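Local coordinates for glycosylation Associate Protein 2 (Streptococcus agalactiae serotype V, PDB 6OYC) that probably takes part, together with its Gap1 and Gap3 partners, in glycosylation and accessory Sec secretion of a serine-rich adhesin, at residues S61-T66 with E99-S104. Sequence-based numbering, arbitrary orientation.
Sequences SALLLT and EEFLRS
Phe101 reaches from the helix toward the middle of the strand, where the methyl CD2 of Leu63 meets it at the edge of the ring, near the ring plane. Leu63 CD2 lies 3.7 Å from Phe101 CE2 and 3.9 Å from Phe101 CZ, so one methyl spans that ring bond. The two side chains approach from opposite directions. On the helix, CG of Phe101 stands anti to the backbone N (chi1 -170°), which extends the ring away from its own turn and across to the sheet. Leu65, on the same face of the strand as Leu63, adds a second, looser touch: its CD1 lies 4.2 Å from Phe101 CE2, approaching the ring obliquely. Leu65 CD1 also meets Leu102 CD2 at 3.9 Å. Here the two leucines run past each other in opposite directions, and although the first bond of the Leu102 side chain does not aim at the strand, its outer methyl comes close. Leu65 thus touches both neighbouring helix residues, in a wholly apolar and buried contact. One turn on, Ser104 OG donates a 3.1 Å hydrogen bond back to Phe101 O within the helix. Strand 62-65 is the central strand of a five-stranded parallel sheet, flanked by strands 6-11 and 86-89, and the axis of segment 99-104, the end of helix 96-104, runs roughly antiparallel to the strand, at 149°, as in the crossovers of an alpha/beta sheet. Strand 86-89 leads into this helix and strand 108-110 follows it; Leu102 also packs on Tyr88, while on the helix's far side Arg103 NH2 hydrogen-bonds to Phe357 O.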
loop_
_atom_site.group_PDB
_atom_site.type_symbol
_atom_site.label_atom_id
_atom_site.label_comp_id
_atom_site.label_asym_id
_atom_site.label_seq_id
_atom_site.Cartn_x
_atom_site.Cartn_y
_atom_site.Cartn_z
ATOM N N SER B 61 10.901 12.775 -14.619
ATOM C CA SER B 61 9.992 12.176 -13.651
ATOM C C SER B 61 8.532 12.200 -14.089
ATOM O O SER B 61 7.704 11.479 -13.508
ATOM C CB SER B 61 10.143 12.889 -12.303
ATOM O OG SER B 61 11.339 12.487 -11.674
ATOM N N ALA B 62 8.187 13.000 -15.092
ATOM C CA ALA B 62 6.818 12.988 -15.583
ATOM C C ALA B 62 6.781 13.443 -17.033
ATOM O O ALA B 62 7.622 14.232 -17.486
ATOM C CB ALA B 62 5.895 13.874 -14.733
ATOM N N LEU B 63 5.789 12.932 -17.748
ATOM C CA LEU B 63 5.449 13.380 -19.091
ATOM C C LEU B 63 4.112 14.100 -18.995
ATOM O O LEU B 63 3.102 13.492 -18.623
ATOM C CB LEU B 63 5.367 12.197 -20.063
ATOM C CG LEU B 63 4.810 12.496 -21.464
ATOM C CD1 LEU B 63 5.699 13.517 -22.155
ATOM C CD2 LEU B 63 4.674 11.203 -22.314
ATOM N N LEU B 64 4.101 15.382 -19.323
ATOM C CA LEU B 64 2.899 16.193 -19.199
ATOM C C LEU B 64 2.339 16.442 -20.590
ATOM O O LEU B 64 2.966 17.117 -21.412
ATOM C CB LEU B 64 3.179 17.509 -18.475
ATOM C CG LEU B 64 1.949 18.422 -18.458
ATOM C CD1 LEU B 64 0.746 17.726 -17.813
ATOM C CD2 LEU B 64 2.263 19.739 -17.776
ATOM N N LEU B 65 1.153 15.918 -20.842
ATOM C CA LEU B 65 0.514 16.024 -22.149
ATOM C C LEU B 65 -0.614 17.043 -22.031
ATOM O O LEU B 65 -1.595 16.813 -21.318
ATOM C CB LEU B 65 0.004 14.654 -22.607
ATOM C CG LEU B 65 1.083 13.574 -22.778
ATOM C CD1 LEU B 65 0.483 12.214 -23.193
ATOM C CD2 LEU B 65 2.144 14.023 -23.782
ATOM N N THR B 66 -0.474 18.174 -22.708
ATOM C CA THR B 66 -1.454 19.238 -22.535
ATOM C C THR B 66 -2.461 19.346 -23.674
ATOM O O THR B 66 -3.355 20.189 -23.584
ATOM C CB THR B 66 -0.758 20.593 -22.344
ATOM O OG1 THR B 66 0.083 20.868 -23.473
ATOM C CG2 THR B 66 0.082 20.606 -21.046
ATOM N N GLU B 99 -5.186 7.658 -27.026
ATOM C CA GLU B 99 -5.809 6.898 -25.949
ATOM C C GLU B 99 -5.044 5.609 -25.676
ATOM O O GLU B 99 -4.896 5.205 -24.517
ATOM C CB GLU B 99 -7.273 6.607 -26.270
ATOM C CG GLU B 99 -7.824 5.342 -25.604
ATOM C CD GLU B 99 -8.057 5.510 -24.103
ATOM O OE1 GLU B 99 -8.670 6.526 -23.689
ATOM O OE2 GLU B 99 -7.628 4.621 -23.326
ATOM N N GLU B 100 -4.531 4.953 -26.722
ATOM C CA GLU B 100 -3.760 3.732 -26.492
ATOM C C GLU B 100 -2.553 4.026 -25.625
ATOM O O GLU B 100 -2.231 3.268 -24.701
ATOM C CB GLU B 100 -3.286 3.117 -27.809
ATOM C CG GLU B 100 -4.364 2.658 -28.774
ATOM C CD GLU B 100 -3.776 2.188 -30.110
ATOM O OE1 GLU B 100 -4.425 2.417 -31.164
ATOM O OE2 GLU B 100 -2.668 1.598 -30.096
ATOM N N PHE B 101 -1.869 5.123 -25.928
ATOM C CA PHE B 101 -0.729 5.542 -25.132
ATOM C C PHE B 101 -1.131 5.773 -23.676
ATOM O O PHE B 101 -0.550 5.176 -22.761
ATOM C CB PHE B 101 -0.127 6.798 -25.752
ATOM C CG PHE B 101 1.180 7.186 -25.159
ATOM C CD1 PHE B 101 2.346 6.588 -25.588
ATOM C CD2 PHE B 101 1.243 8.142 -24.160
ATOM C CE1 PHE B 101 3.557 6.935 -25.051
ATOM C CE2 PHE B 101 2.452 8.492 -23.603
ATOM C CZ PHE B 101 3.611 7.888 -24.050
ATOM N N LEU B 102 -2.148 6.614 -23.443
ATOM C CA LEU B 102 -2.587 6.882 -22.071
ATOM C C LEU B 102 -2.895 5.589 -21.328
ATOM O O LEU B 102 -2.529 5.423 -20.156
ATOM C CB LEU B 102 -3.815 7.794 -22.075
ATOM C CG LEU B 102 -3.644 9.161 -22.746
ATOM C CD1 LEU B 102 -4.941 9.933 -22.740
ATOM C CD2 LEU B 102 -2.526 9.991 -22.100
ATOM N N ARG B 103 -3.547 4.650 -22.008
ATOM C CA ARG B 103 -3.957 3.426 -21.341
ATOM C C ARG B 103 -2.752 2.566 -21.003
ATOM O O ARG B 103 -2.654 2.025 -19.894
ATOM C CB ARG B 103 -4.947 2.673 -22.224
ATOM C CG ARG B 103 -5.441 1.389 -21.651
ATOM C CD ARG B 103 -6.464 0.761 -22.595
ATOM N NE ARG B 103 -6.708 -0.628 -22.233
ATOM C CZ ARG B 103 -7.525 -0.991 -21.250
ATOM N NH1 ARG B 103 -8.173 -0.061 -20.551
ATOM N NH2 ARG B 103 -7.688 -2.277 -20.958
ATOM N N SER B 104 -1.810 2.437 -21.933
ATOM C CA SER B 104 -0.655 1.607 -21.636
ATOM C C SER B 104 0.191 2.206 -20.523
ATOM O O SER B 104 0.934 1.473 -19.859
ATOM C CB SER B 104 0.196 1.395 -22.888
ATOM O OG SER B 104 0.970 2.541 -23.162
#